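Local coordinates for putative oxidoreductase (PDB 3EOF) that probably catalyses flavin-dependent redox reactions as an FMN-binding member of the nitroreductase family, at the interface of chains A and B. Numbering follows the deposited sequence. Chains: chain A/B, Putative oxidoreductase.

The interface of chains A and B. Residues chain A 31, 34, 116, 120; chain B 3, 6-7.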
loop_
_atom_site.group_PDB
_atom_site.type_symbol
_atom_site.label_atom_id
_atom_site.label_comp_id
_atom_site.label_asym_id
_atom_site.label_seq_id
_atom_site.Cartn_x
_atom_site.Cartn_y
_atom_site.Cartn_z
ATOM N N THR A 31 -11.682 -11.433 -4.884
ATOM C CA THR A 31 -11.573 -11.429 -3.422
ATOM C C THR A 31 -10.611 -10.325 -2.986
ATOM O O THR A 31 -10.884 -9.593 -2.061
ATOM C CB THR A 31 -11.162 -12.811 -2.840
ATOM O OG1 THR A 31 -12.017 -13.857 -3.341
ATOM C CG2 THR A 31 -11.276 -12.796 -1.335
ATOM N N ARG A 34 -12.072 -6.969 -2.256
ATOM C CA ARG A 34 -12.755 -6.750 -0.984
ATOM C C ARG A 34 -11.892 -5.984 0.040
ATOM O O ARG A 34 -12.369 -5.683 1.113
ATOM C CB ARG A 34 -13.249 -8.090 -0.386
ATOM C CG ARG A 34 -14.465 -8.628 -1.099
ATOM C CD ARG A 34 -15.567 -7.715 -0.734
ATOM N NE ARG A 34 -16.799 -7.913 -1.461
ATOM C CZ ARG A 34 -17.854 -7.128 -1.271
ATOM N NH1 ARG A 34 -17.795 -6.130 -0.368
ATOM N NH2 ARG A 34 -18.954 -7.331 -1.979
ATOM N N THR A 116 -3.505 -7.791 -0.645
ATOM C CA THR A 116 -4.575 -8.745 -0.294
ATOM C C THR A 116 -4.459 -9.877 -1.300
ATOM O O THR A 116 -4.446 -11.040 -0.936
ATOM C CB THR A 116 -5.986 -8.116 -0.263
ATOM O OG1 THR A 116 -5.997 -7.003 0.641
ATOM C CG2 THR A 116 -7.005 -9.125 0.212
ATOM N N LEU A 120 -3.633 -13.880 -0.612
ATOM C CA LEU A 120 -4.602 -14.874 -1.062
ATOM C C LEU A 120 -3.934 -15.843 -2.036
ATOM O O LEU A 120 -4.160 -17.033 -1.968
ATOM C CB LEU A 120 -5.822 -14.208 -1.691
ATOM C CG LEU A 120 -6.754 -13.499 -0.699
ATOM C CD1 LEU A 120 -7.756 -12.668 -1.464
ATOM C CD2 LEU A 120 -7.489 -14.442 0.233
HETATM N N MSE B 3 -9.509 -16.517 2.616
HETATM C CA MSE B 3 -10.366 -16.414 1.389
HETATM C C MSE B 3 -11.836 -16.219 1.819
HETATM O O MSE B 3 -12.492 -15.300 1.354
HETATM C CB MSE B 3 -10.173 -17.636 0.492
HETATM C CG MSE B 3 -10.819 -17.609 -0.921
HETATM SE SE MSE B 3 -9.905 -16.661 -2.476
HETATM C CE MSE B 3 -10.673 -17.660 -3.869
ATOM N N VAL B 6 -11.648 -12.958 3.752
ATOM C CA VAL B 6 -11.556 -11.805 2.855
ATOM C C VAL B 6 -12.865 -11.612 2.071
ATOM O O VAL B 6 -13.380 -10.498 2.001
ATOM C CB VAL B 6 -10.331 -11.851 1.946
ATOM C CG1 VAL B 6 -10.285 -10.583 1.107
ATOM C CG2 VAL B 6 -9.075 -12.005 2.785
ATOM N N LYS B 7 -13.425 -12.686 1.519
ATOM C CA LYS B 7 -14.682 -12.601 0.742
ATOM C C LYS B 7 -15.765 -11.960 1.577
ATOM O O LYS B 7 -16.525 -11.149 1.080
ATOM C CB LYS B 7 -15.189 -13.975 0.237
ATOM C CG LYS B 7 -14.467 -14.502 -1.008
ATOM C CD LYS B 7 -14.881 -15.950 -1.434
ATOM C CE LYS B 7 -14.229 -16.306 -2.799
ATOM N NZ LYS B 7 -14.163 -17.787 -3.063
#
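A:Thr31 and B:Val6 meet in an apolar patch of the two-fold symmetric interface, where the N-terminal segment of one chain packs on helices of the other; nitroreductase-family enzymes are typically dimers, so this very likely belongs to the biological dimer. With CG2 anti to the backbone N, A:Thr31 turns its methyl toward the valine and its hydroxyl OG1 toward B:Met3 and B:Lys7. That methyl presses against CG1 of B:Val6 at 3.4 Å, slightly closer than ordinary van der Waals contact, and CG1 lies 3.4 Å from the backbone O of A:Thr31.

B:Val6 splits its branches: CG1 slides alongside CG2 of A:Thr116 at 3.7 Å, while CG2 meets CD2 of A:Leu120 tip to tip at 3.9 Å. That leucine methyl rests on the backbone of B:Met3, 3.7 Å from its CA. A:Thr31 sits between two side chains of B: SE of selenomethionine B:Met3, brought round at chi2 (82°), is 3.6 Å from OG1, and the extended aliphatic stem of B:Lys7 passes with CE 3.3 Å from the same oxygen. CB of A:Arg34 approaches the carbonyl O of B:Val6 from beyond the oxygen, at 3.4 Å. No polar bond crosses this patch, so it rests on van der Waals packing.

Chain A gives the end of helix 22-32, A:Arg34 in the loop just after it and the C-terminal half of helix 100-123; chain B gives its short helix 4-7 and the preceding residue.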